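Side-chain contacts in bifunctional cytochrome P450/NADPH--P450 reductase (Deinococcus aerius, PDB 7F3H), which probably catalyses NADPH-dependent hydroxylation of its substrates, as a self-sufficient fusion of a heme-containing cytochrome P450 domain with a reductase: residues A[8-13]-A[17-22]; A[80-85]-A[89-94]; A[178-183]-A[264-269]. All coordinates share one frame; numbering follows the deposited sequence.

Interaction 1: residues A[8-13]-A[17-22]; sequences IPSPPK and YGHLHY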
loop_
_atom_site.group_PDB
_atom_site.type_symbol
_atom_site.label_atom_id
_atom_site.label_comp_id
_atom_site.label_asym_id
_atom_site.label_seq_id
_atom_site.Cartn_x
_atom_site.Cartn_y
_atom_site.Cartn_z
ATOM N N ILE A 8 16.681 -10.273 23.961
ATOM C CA ILE A 8 15.596 -10.427 22.988
ATOM C C ILE A 8 15.604 -11.861 22.473
ATOM O O ILE A 8 16.673 -12.375 22.084
ATOM C CB ILE A 8 15.760 -9.419 21.838
ATOM C CG1 ILE A 8 15.624 -7.988 22.369
ATOM C CG2 ILE A 8 14.755 -9.701 20.737
ATOM C CD1 ILE A 8 15.966 -6.926 21.377
ATOM N N PRO A 9 14.478 -12.567 22.479
ATOM C CA PRO A 9 14.494 -13.957 22.013
ATOM C C PRO A 9 15.032 -14.057 20.591
ATOM O O PRO A 9 14.849 -13.157 19.765
ATOM C CB PRO A 9 13.020 -14.383 22.091
ATOM C CG PRO A 9 12.396 -13.421 23.116
ATOM C CD PRO A 9 13.149 -12.132 22.941
ATOM N N SER A 10 15.716 -15.177 20.323
ATOM C CA SER A 10 16.305 -15.455 19.034
ATOM C C SER A 10 16.237 -16.950 18.703
ATOM O O SER A 10 16.498 -17.782 19.581
ATOM C CB SER A 10 17.750 -14.949 18.995
ATOM O OG SER A 10 18.175 -14.774 17.646
ATOM N N PRO A 11 15.854 -17.324 17.481
ATOM C CA PRO A 11 15.747 -18.756 17.124
ATOM C C PRO A 11 17.125 -19.393 17.065
ATOM O O PRO A 11 18.138 -18.700 16.887
ATOM C CB PRO A 11 15.116 -18.721 15.723
ATOM C CG PRO A 11 14.603 -17.354 15.564
ATOM C CD PRO A 11 15.500 -16.472 16.336
ATOM N N PRO A 12 17.207 -20.714 17.215
ATOM C CA PRO A 12 18.521 -21.359 17.430
ATOM C C PRO A 12 19.570 -21.258 16.289
ATOM O O PRO A 12 20.742 -21.527 16.594
ATOM C CB PRO A 12 18.143 -22.818 17.737
ATOM C CG PRO A 12 16.764 -22.979 17.191
ATOM C CD PRO A 12 16.094 -21.662 17.340
ATOM N N LYS A 13 19.220 -20.904 15.030
ATOM C CA LYS A 13 20.184 -20.719 13.917
ATOM C C LYS A 13 20.646 -22.051 13.296
ATOM O O LYS A 13 20.815 -23.047 14.007
ATOM C CB LYS A 13 21.385 -19.899 14.409
ATOM C CG LYS A 13 22.476 -19.526 13.449
ATOM C CD LYS A 13 23.592 -18.766 14.195
ATOM C CE LYS A 13 23.420 -17.268 14.412
ATOM N NZ LYS A 13 23.748 -16.444 13.200
ATOM N N TYR A 17 23.322 -22.067 7.094
ATOM C CA TYR A 17 22.735 -20.806 6.665
ATOM C C TYR A 17 22.722 -19.732 7.751
ATOM O O TYR A 17 22.477 -18.564 7.438
ATOM C CB TYR A 17 21.314 -21.044 6.139
ATOM C CG TYR A 17 21.216 -22.165 5.112
ATOM C CD1 TYR A 17 20.390 -23.257 5.326
ATOM C CD2 TYR A 17 21.950 -22.122 3.921
ATOM C CE1 TYR A 17 20.296 -24.279 4.386
ATOM C CE2 TYR A 17 21.862 -23.133 2.985
ATOM C CZ TYR A 17 21.031 -24.210 3.218
ATOM O OH TYR A 17 20.925 -25.232 2.294
ATOM N N GLY A 18 22.986 -20.093 9.004
ATOM C CA GLY A 18 22.848 -19.176 10.124
ATOM C C GLY A 18 21.390 -18.799 10.354
ATOM O O GLY A 18 20.591 -19.641 10.763
ATOM N N HIS A 19 21.018 -17.565 10.026
ATOM C CA HIS A 19 19.633 -17.113 10.050
ATOM C C HIS A 19 19.152 -16.709 8.673
ATOM O O HIS A 19 17.973 -16.358 8.523
ATOM C CB HIS A 19 19.433 -15.914 10.986
ATOM C CG HIS A 19 19.334 -16.282 12.428
ATOM N ND1 HIS A 19 19.683 -15.416 13.446
ATOM C CD2 HIS A 19 18.914 -17.423 13.023
ATOM C CE1 HIS A 19 19.494 -16.014 14.607
ATOM N NE2 HIS A 19 19.030 -17.231 14.379
ATOM N N LEU A 20 20.030 -16.780 7.667
ATOM C CA LEU A 20 19.757 -16.234 6.346
ATOM C C LEU A 20 18.645 -16.993 5.635
ATOM O O LEU A 20 18.042 -16.461 4.702
ATOM C CB LEU A 20 21.031 -16.257 5.492
ATOM C CG LEU A 20 22.029 -15.136 5.800
ATOM C CD1 LEU A 20 21.437 -13.744 5.582
ATOM C CD2 LEU A 20 22.685 -15.273 7.190
ATOM N N HIS A 21 18.385 -18.237 6.039
ATOM C CA HIS A 21 17.328 -19.021 5.418
ATOM C C HIS A 21 15.959 -18.391 5.655
ATOM O O HIS A 21 15.025 -18.655 4.883
ATOM C CB HIS A 21 17.408 -20.488 5.886
ATOM C CG HIS A 21 17.246 -20.685 7.358
ATOM N ND1 HIS A 21 18.039 -20.050 8.293
ATOM C CD2 HIS A 21 16.423 -21.501 8.062
ATOM C CE1 HIS A 21 17.675 -20.425 9.507
ATOM N NE2 HIS A 21 16.693 -21.303 9.395
ATOM N N TYR A 22 15.812 -17.588 6.723
ATOM C CA TYR A 22 14.573 -16.851 6.960
ATOM C C TYR A 22 14.325 -15.760 5.919
ATOM O O TYR A 22 13.179 -15.327 5.751
ATOM C CB TYR A 22 14.604 -16.211 8.351
ATOM C CG TYR A 22 14.566 -17.202 9.491
ATOM C CD1 TYR A 22 13.445 -17.974 9.724
ATOM C CD2 TYR A 22 15.651 -17.361 10.324
ATOM C CE1 TYR A 22 13.408 -18.879 10.752
ATOM C CE2 TYR A 22 15.627 -18.255 11.356
ATOM C CZ TYR A 22 14.506 -19.018 11.565
ATOM O OH TYR A 22 14.465 -19.926 12.598
#
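The imidazole of H19 meets K13 over one face and P11 at its rim: K13 CE sits 4.3 Å from the ring centroid, a CH-pi contact, while P11 O approaches NE2 3.0 Å away at the edge, close to the ring plane. The Y22 ring takes its partners from its own segment: H21 NE2 lies 3.7 Å above one face, toward the rim, and H19 CD2 at the edge. NE2 of H19 donates its N-H to P11 O with an N-H...O angle of 160°; on the acceptor side it arrives above the carbonyl plane, 47° out of it. As ND1 pairs with the backbone N of D47, both ring nitrogens are engaged, which fixes the ring's rotation. This is the proline-rich lead-in to helix 28-38, the first helix of the P450 domain, where a type II' turn from Y17 to L20 folds the chain back and G18, at the positive-phi corner, presents its carbonyl to K13. There K13 CG lies 3.3 Å from G18 O, and the lysine, extended at first, bends at chi3 and chi4 to bring CE above the imidazole. S10 OG comes obliquely to the ring, 3.5 Å from H19 CE1, and is hydrogen-bonded to Q45 O. P11 CB touches Y22 OH at 3.4 Å; L35 of helix 28-38 packs against both residues, and L46 of strand 43-48 against P11 and H19.

Interaction 2: residues A[80-85]-A[89-94]; sequences TNIRNL and GLFTSD. With HEM (protoporphyrin IX containing Fe), chain E; SO4 (sulfate ion), chain G.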
loop_
_atom_site.group_PDB
_atom_site.type_symbol
_atom_site.label_atom_id
_atom_site.label_comp_id
_atom_site.label_asym_id
_atom_site.label_seq_id
_atom_site.Cartn_x
_atom_site.Cartn_y
_atom_site.Cartn_z
ATOM N N THR A 80 16.830 4.224 1.581
ATOM C CA THR A 80 17.816 4.959 0.785
ATOM C C THR A 80 17.708 4.655 -0.708
ATOM O O THR A 80 17.749 5.568 -1.538
ATOM C CB THR A 80 19.223 4.661 1.280
ATOM O OG1 THR A 80 19.324 5.037 2.672
ATOM C CG2 THR A 80 20.216 5.446 0.443
ATOM N N ASN A 81 17.585 3.378 -1.079
ATOM C CA ASN A 81 17.472 3.073 -2.502
ATOM C C ASN A 81 16.149 3.578 -3.093
ATOM O O ASN A 81 16.142 4.135 -4.196
ATOM C CB ASN A 81 17.664 1.580 -2.731
ATOM C CG ASN A 81 19.044 1.107 -2.316
ATOM O OD1 ASN A 81 20.000 1.892 -2.287
ATOM N ND2 ASN A 81 19.162 -0.175 -2.000
ATOM N N ILE A 82 15.017 3.401 -2.386
ATOM C CA ILE A 82 13.736 3.888 -2.921
ATOM C C ILE A 82 13.776 5.403 -3.065
ATOM O O ILE A 82 13.078 5.983 -3.916
ATOM C CB ILE A 82 12.522 3.414 -2.063
ATOM C CG1 ILE A 82 11.204 3.810 -2.713
ATOM C CG2 ILE A 82 12.503 4.024 -0.669
ATOM C CD1 ILE A 82 10.970 3.131 -4.065
ATOM N N ARG A 83 14.614 6.068 -2.262
ATOM C CA ARG A 83 14.782 7.507 -2.416
ATOM C C ARG A 83 15.363 7.889 -3.775
ATOM O O ARG A 83 15.137 9.019 -4.223
ATOM C CB ARG A 83 15.658 8.080 -1.295
ATOM C CG ARG A 83 15.690 9.629 -1.305
ATOM C CD ARG A 83 16.270 10.216 -0.039
ATOM N NE ARG A 83 16.456 11.658 -0.160
ATOM C CZ ARG A 83 16.159 12.540 0.795
ATOM N NH1 ARG A 83 15.654 12.128 1.961
ATOM N NH2 ARG A 83 16.382 13.834 0.599
ATOM N N ASN A 84 16.092 6.976 -4.446
ATOM C CA ASN A 84 16.628 7.264 -5.780
ATOM C C ASN A 84 15.564 7.811 -6.703
ATOM O O ASN A 84 15.853 8.643 -7.571
ATOM C CB ASN A 84 17.195 6.010 -6.453
ATOM C CG ASN A 84 18.452 5.518 -5.821
ATOM O OD1 ASN A 84 19.191 6.279 -5.198
ATOM N ND2 ASN A 84 18.725 4.233 -5.991
ATOM N N LEU A 85 14.328 7.406 -6.499
ATOM C CA LEU A 85 13.234 7.951 -7.267
ATOM C C LEU A 85 12.187 8.684 -6.444
ATOM O O LEU A 85 11.431 9.481 -7.016
ATOM C CB LEU A 85 12.672 6.835 -8.183
ATOM C CG LEU A 85 12.042 5.483 -7.849
ATOM C CD1 LEU A 85 11.220 4.840 -8.972
ATOM C CD2 LEU A 85 13.282 4.569 -7.668
ATOM N N GLY A 89 10.426 13.733 -1.430
ATOM C CA GLY A 89 8.993 13.584 -1.278
ATOM C C GLY A 89 8.657 12.997 0.078
ATOM O O GLY A 89 9.529 12.635 0.871
ATOM N N LEU A 90 7.341 12.948 0.355
ATOM C CA LEU A 90 6.846 12.605 1.690
ATOM C C LEU A 90 7.268 11.211 2.139
ATOM O O LEU A 90 7.419 10.973 3.344
ATOM C CB LEU A 90 5.330 12.688 1.707
ATOM C CG LEU A 90 4.808 14.109 1.698
ATOM C CD1 LEU A 90 3.296 14.105 1.696
ATOM C CD2 LEU A 90 5.370 14.816 2.903
ATOM N N PHE A 91 7.431 10.257 1.203
ATOM C CA PHE A 91 7.643 8.876 1.618
ATOM C C PHE A 91 9.102 8.631 1.944
ATOM O O PHE A 91 9.415 7.834 2.838
ATOM C CB PHE A 91 7.179 7.913 0.529
ATOM C CG PHE A 91 7.215 6.448 0.919
ATOM C CD1 PHE A 91 6.167 5.867 1.632
ATOM C CD2 PHE A 91 8.277 5.631 0.527
ATOM C CE1 PHE A 91 6.189 4.501 1.957
ATOM C CE2 PHE A 91 8.305 4.274 0.859
ATOM C CZ PHE A 91 7.262 3.710 1.581
ATOM N N THR A 92 10.000 9.360 1.288
ATOM C CA THR A 92 11.417 9.039 1.350
ATOM C C THR A 92 12.249 10.158 1.965
ATOM O O THR A 92 13.467 10.157 1.810
ATOM C CB THR A 92 11.929 8.678 -0.052
ATOM O OG1 THR A 92 11.622 9.736 -0.962
ATOM C CG2 THR A 92 11.240 7.408 -0.560
ATOM N N SER A 93 11.630 11.072 2.704
ATOM C CA SER A 93 12.349 12.160 3.363
ATOM C C SER A 93 12.275 12.018 4.873
ATOM O O SER A 93 11.319 11.458 5.419
ATOM C CB SER A 93 11.785 13.527 2.964
ATOM O OG SER A 93 10.380 13.519 3.079
ATOM N N ASP A 94 13.295 12.540 5.547
ATOM C CA ASP A 94 13.309 12.548 7.002
ATOM C C ASP A 94 12.446 13.697 7.514
ATOM O O ASP A 94 12.218 14.682 6.806
ATOM C CB ASP A 94 14.744 12.662 7.532
ATOM C CG ASP A 94 15.482 11.323 7.561
ATOM O OD1 ASP A 94 14.997 10.368 8.190
ATOM O OD2 ASP A 94 16.553 11.216 6.945
HETATM C CHA HEM E . 2.787 6.140 3.751
HETATM C CHB HEM E . 0.691 7.823 -0.296
HETATM C CHC HEM E . -2.127 3.849 -0.463
HETATM C CHD HEM E . 0.175 2.048 3.406
HETATM C C1A HEM E . 2.459 6.935 2.682
HETATM C C2A HEM E . 3.110 8.180 2.332
HETATM C C3A HEM E . 2.519 8.681 1.235
HETATM C C4A HEM E . 1.519 7.717 0.804
HETATM C CMA HEM E . 2.885 10.006 0.518
HETATM C CAA HEM E . 4.208 8.840 3.181
HETATM C CBA HEM E . 3.518 9.814 4.142
HETATM C CGA HEM E . 4.518 10.600 4.991
HETATM O O1A HEM E . 4.321 11.842 5.080
HETATM O O2A HEM E . 5.559 10.079 5.495
HETATM C C1B HEM E . -0.285 6.926 -0.683
HETATM C C2B HEM E . -1.204 7.074 -1.805
HETATM C C3B HEM E . -2.007 5.995 -1.807
HETATM C C4B HEM E . -1.574 5.108 -0.743
HETATM C CMB HEM E . -1.258 8.311 -2.724
HETATM C CAB HEM E . -3.116 5.562 -2.791
HETATM C CBB HEM E . -3.409 6.186 -3.934
HETATM C C1C HEM E . -1.748 2.997 0.561
HETATM C C2C HEM E . -2.360 1.709 0.915
HETATM C C3C HEM E . -1.671 1.254 1.978
HETATM C C4C HEM E . -0.675 2.214 2.346
HETATM C CMC HEM E . -3.534 1.023 0.156
HETATM C CAC HEM E . -1.815 -0.008 2.816
HETATM C CBC HEM E . -2.760 -0.907 2.579
HETATM C C1D HEM E . 1.087 2.992 3.835
HETATM C C2D HEM E . 2.022 2.836 4.946
HETATM C C3D HEM E . 2.719 3.968 5.024
HETATM C C4D HEM E . 2.288 4.875 3.979
HETATM C CMD HEM E . 2.177 1.607 5.881
HETATM C CAD HEM E . 3.811 4.230 6.045
HETATM C CBD HEM E . 5.049 3.686 5.385
HETATM C CGD HEM E . 6.218 3.727 6.310
HETATM O O1D HEM E . 7.337 3.649 5.749
HETATM O O2D HEM E . 6.039 3.833 7.568
HETATM N NA HEM E . 1.518 6.674 1.709
HETATM N NB HEM E . -0.544 5.732 -0.055
HETATM N NC HEM E . -0.713 3.256 1.451
HETATM N ND HEM E . 1.278 4.246 3.275
HETATM FE FE HEM E . 0.326 5.009 1.709
HETATM S S SO4 G . 17.807 14.627 -2.863
HETATM O O1 SO4 G . 18.326 15.098 -4.166
HETATM O O2 SO4 G . 17.395 13.194 -2.934
HETATM O O3 SO4 G . 18.871 14.779 -1.852
HETATM O O4 SO4 G . 16.676 15.502 -2.467
#
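Extended from CG to NE, with CG turned away from the backbone N (chi1 -172°), R83 passes obliquely across T92 until its NH1 comes to T92 O. The chi1 of 55° in T92 puts OG1 between N and the carbonyl carbon and leaves CG2 turned to helix 80-86, where it meets I82 CG2 at 3.6 Å. The R83 NH1 to T92 O bond, 2.9 Å long, is weak because its N-H...O angle is only 123°; the stronger partner of NH1 is E97, in a salt bridge, and E97 also takes the backbone N of D94. R83 CB packs 4.0 Å from T92 CB. NE points to O2 of a sulfate, probably from the crystallisation liquor, in a straight but long and weak bond; the anion lies at the edge of the guanidinium. T92 OG1 bonds to G87 O within the turn, while the methyl packs on the helix. I82 CG2 comes loosely to the edge of the F91 ring, 4.5 Å from CE2. Beyond it, F91 CE1 lies 3.7 Å from HEM CBD, and K73 makes a cation-pi contact with the ring. This short helix and the loop carrying F91 beside the heme form the B-C region of the P450 fold, as in self-sufficient relatives of the P450 BM3 type, and probably help wall the substrate pocket.

Interaction 3: residues A[178-183]-A[264-269]; sequences QALARA and FLIAGH. With HEM (protoporphyrin IX containing Fe), chain E.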
loop_
_atom_site.group_PDB
_atom_site.type_symbol
_atom_site.label_atom_id
_atom_site.label_comp_id
_atom_site.label_asym_id
_atom_site.label_seq_id
_atom_site.Cartn_x
_atom_site.Cartn_y
_atom_site.Cartn_z
ATOM N N GLN A 178 6.237 1.557 -17.888
ATOM C CA GLN A 178 7.216 0.479 -17.998
ATOM C C GLN A 178 8.528 0.869 -17.320
ATOM O O GLN A 178 9.152 0.049 -16.624
ATOM C CB GLN A 178 7.458 0.124 -19.470
ATOM C CG GLN A 178 6.350 -0.722 -20.103
ATOM C CD GLN A 178 6.417 -0.760 -21.631
ATOM O OE1 GLN A 178 7.251 -0.098 -22.255
ATOM N NE2 GLN A 178 5.529 -1.534 -22.237
ATOM N N ALA A 179 8.932 2.134 -17.477
ATOM C CA ALA A 179 10.104 2.647 -16.785
ATOM C C ALA A 179 9.896 2.616 -15.268
ATOM O O ALA A 179 10.791 2.195 -14.516
ATOM C CB ALA A 179 10.412 4.070 -17.280
ATOM N N LEU A 180 8.721 3.063 -14.798
ATOM C CA LEU A 180 8.385 2.937 -13.371
ATOM C C LEU A 180 8.539 1.498 -12.884
ATOM O O LEU A 180 9.167 1.244 -11.845
ATOM C CB LEU A 180 6.958 3.423 -13.095
ATOM C CG LEU A 180 6.556 3.483 -11.615
ATOM C CD1 LEU A 180 7.476 4.460 -10.872
ATOM C CD2 LEU A 180 5.116 3.890 -11.458
ATOM N N ALA A 181 7.948 0.546 -13.616
ATOM C CA ALA A 181 7.999 -0.852 -13.197
ATOM C C ALA A 181 9.444 -1.354 -13.119
ATOM O O ALA A 181 9.859 -1.936 -12.106
ATOM C CB ALA A 181 7.158 -1.723 -14.147
ATOM N N ARG A 182 10.219 -1.120 -14.182
ATOM C CA ARG A 182 11.622 -1.517 -14.213
ATOM C C ARG A 182 12.389 -0.909 -13.047
ATOM O O ARG A 182 13.145 -1.609 -12.361
ATOM C CB ARG A 182 12.254 -1.088 -15.540
ATOM C CG ARG A 182 11.802 -1.841 -16.780
ATOM C CD ARG A 182 12.756 -1.551 -17.975
ATOM N NE ARG A 182 12.744 -0.139 -18.346
ATOM C CZ ARG A 182 11.880 0.381 -19.223
ATOM N NH1 ARG A 182 10.979 -0.397 -19.817
ATOM N NH2 ARG A 182 11.911 1.676 -19.520
ATOM N N ALA A 183 12.234 0.410 -12.830
ATOM C CA ALA A 183 12.980 1.093 -11.768
ATOM C C ALA A 183 12.614 0.536 -10.397
ATOM O O ALA A 183 13.490 0.354 -9.546
ATOM C CB ALA A 183 12.773 2.615 -11.825
ATOM N N PHE A 264 3.470 9.772 -5.119
ATOM C CA PHE A 264 2.109 9.261 -5.326
ATOM C C PHE A 264 2.125 7.947 -6.094
ATOM O O PHE A 264 1.420 6.996 -5.725
ATOM C CB PHE A 264 1.228 10.276 -6.060
ATOM C CG PHE A 264 1.133 11.602 -5.389
ATOM C CD1 PHE A 264 1.447 11.750 -4.043
ATOM C CD2 PHE A 264 0.778 12.718 -6.118
ATOM C CE1 PHE A 264 1.403 13.000 -3.437
ATOM C CE2 PHE A 264 0.735 13.963 -5.522
ATOM C CZ PHE A 264 1.039 14.100 -4.170
ATOM N N LEU A 265 2.947 7.868 -7.154
ATOM C CA LEU A 265 3.005 6.628 -7.935
ATOM C C LEU A 265 3.719 5.500 -7.187
ATOM O O LEU A 265 3.330 4.327 -7.291
ATOM C CB LEU A 265 3.727 6.879 -9.246
ATOM C CG LEU A 265 2.934 7.768 -10.193
ATOM C CD1 LEU A 265 3.935 8.541 -11.128
ATOM C CD2 LEU A 265 1.939 6.901 -10.941
ATOM N N ILE A 266 4.810 5.829 -6.492
ATOM C CA ILE A 266 5.584 4.827 -5.763
ATOM C C ILE A 266 4.713 4.175 -4.707
ATOM O O ILE A 266 4.534 2.951 -4.684
ATOM C CB ILE A 266 6.825 5.470 -5.109
ATOM C CG1 ILE A 266 7.779 6.066 -6.144
ATOM C CG2 ILE A 266 7.495 4.486 -4.139
ATOM C CD1 ILE A 266 7.911 5.219 -7.354
ATOM N N ALA A 267 4.083 5.010 -3.877
ATOM C CA ALA A 267 3.394 4.635 -2.656
ATOM C C ALA A 267 1.929 4.317 -2.897
ATOM O O ALA A 267 1.265 3.779 -2.004
ATOM C CB ALA A 267 3.516 5.768 -1.615
ATOM N N GLY A 268 1.397 4.630 -4.081
ATOM C CA GLY A 268 -0.018 4.451 -4.246
ATOM C C GLY A 268 -0.423 3.272 -5.100
ATOM O O GLY A 268 -1.545 2.789 -4.927
ATOM N N HIS A 269 0.428 2.764 -5.997
ATOM C CA HIS A 269 -0.245 1.843 -6.903
ATOM C C HIS A 269 -0.207 0.398 -6.401
ATOM O O HIS A 269 -1.234 -0.281 -6.454
ATOM C CB HIS A 269 0.264 1.954 -8.346
ATOM C CG HIS A 269 1.495 1.164 -8.647
ATOM N ND1 HIS A 269 2.768 1.585 -8.308
ATOM C CD2 HIS A 269 1.641 -0.014 -9.304
ATOM C CE1 HIS A 269 3.646 0.692 -8.742
ATOM N NE2 HIS A 269 2.985 -0.285 -9.345
HETATM C CHA HEM E . 2.787 6.140 3.751
HETATM C CHB HEM E . 0.691 7.823 -0.296
HETATM C CHC HEM E . -2.127 3.849 -0.463
HETATM C CHD HEM E . 0.175 2.048 3.406
HETATM C C1A HEM E . 2.459 6.935 2.682
HETATM C C2A HEM E . 3.110 8.180 2.332
HETATM C C3A HEM E . 2.519 8.681 1.235
HETATM C C4A HEM E . 1.519 7.717 0.804
HETATM C CMA HEM E . 2.885 10.006 0.518
HETATM C CAA HEM E . 4.208 8.840 3.181
HETATM C CBA HEM E . 3.518 9.814 4.142
HETATM C CGA HEM E . 4.518 10.600 4.991
HETATM O O1A HEM E . 4.321 11.842 5.080
HETATM O O2A HEM E . 5.559 10.079 5.495
HETATM C C1B HEM E . -0.285 6.926 -0.683
HETATM C C2B HEM E . -1.204 7.074 -1.805
HETATM C C3B HEM E . -2.007 5.995 -1.807
HETATM C C4B HEM E . -1.574 5.108 -0.743
HETATM C CMB HEM E . -1.258 8.311 -2.724
HETATM C CAB HEM E . -3.116 5.562 -2.791
HETATM C CBB HEM E . -3.409 6.186 -3.934
HETATM C C1C HEM E . -1.748 2.997 0.561
HETATM C C2C HEM E . -2.360 1.709 0.915
HETATM C C3C HEM E . -1.671 1.254 1.978
HETATM C C4C HEM E . -0.675 2.214 2.346
HETATM C CMC HEM E . -3.534 1.023 0.156
HETATM C CAC HEM E . -1.815 -0.008 2.816
HETATM C CBC HEM E . -2.760 -0.907 2.579
HETATM C C1D HEM E . 1.087 2.992 3.835
HETATM C C2D HEM E . 2.022 2.836 4.946
HETATM C C3D HEM E . 2.719 3.968 5.024
HETATM C C4D HEM E . 2.288 4.875 3.979
HETATM C CMD HEM E . 2.177 1.607 5.881
HETATM C CAD HEM E . 3.811 4.230 6.045
HETATM C CBD HEM E . 5.049 3.686 5.385
HETATM C CGD HEM E . 6.218 3.727 6.310
HETATM O O1D HEM E . 7.337 3.649 5.749
HETATM O O2D HEM E . 6.039 3.833 7.568
HETATM N NA HEM E . 1.518 6.674 1.709
HETATM N NB HEM E . -0.544 5.732 -0.055
HETATM N NC HEM E . -0.713 3.256 1.451
HETATM N ND HEM E . 1.278 4.246 3.275
HETATM FE FE HEM E . 0.326 5.009 1.709
#
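Helix 254-285 is the long I-helix of the P450 fold, and here helix 175-190, the F helix by its place in the chain, crosses it on the side turned from the heme. The two short segments cross at -73°, their axes 11.6 Å apart, and L180 is the residue of 178-183 that reaches across. L180, with CG swung away from its backbone N (chi1 -173°), spreads its two methyls over separate partners: CD1 meets I266 CD1 at 3.6 Å, and CD2 reaches L265 CB at 4.0 Å. The same CD2 comes obliquely to the H269 ring, 4.4 Å from CE1. That ring is held by its own helix: ND1 donates to L265 O across 3.0 Å, nearly straight at 165°, with the oxygen at the ring edge and the nitrogen almost in line with the carbonyl. The imidazole is thus tied back one turn along the helix, which limits its rotation. Outside the pair, M215 of helix 199-227 adds to the cover of L180, I82 and L85 of helix 80-86 press on I266, and helix 144-161 packs against L265. The heme lies on the other flank of the helix: A267 CB stands 3.7 Å from HEM C4A, and G268 CA 3.5 Å from HEM C3B. T271 OG1 is hydrogen-bonded to A267 O. A267 and G268 open the (A/G)Gx(D/E)T(T/S) signature of the P450 I-helix, which passes over the distal face of the heme.

Overall arrangement
From the N terminus the three contacts follow in series, none nesting in or crossing another. Interaction 1 closes a tight loop of three intervening residues and anchors the lead-in at the sheet edge and helix 28-38, its centre about 30 Å from that of interaction 2. The latter closes an equally short loop, joining helix 80-86 to the segment entering the heme pocket. Interaction 3 spans 80 residues, mostly helical, to bring helix 175-190 onto helix 254-285. Interactions 2 and 3 lie centre to centre about 13 Å apart and share a packed region beside the heme, with L85 on A183 and F91 on A267. Both reach the heme; interaction 1 stands apart at the periphery.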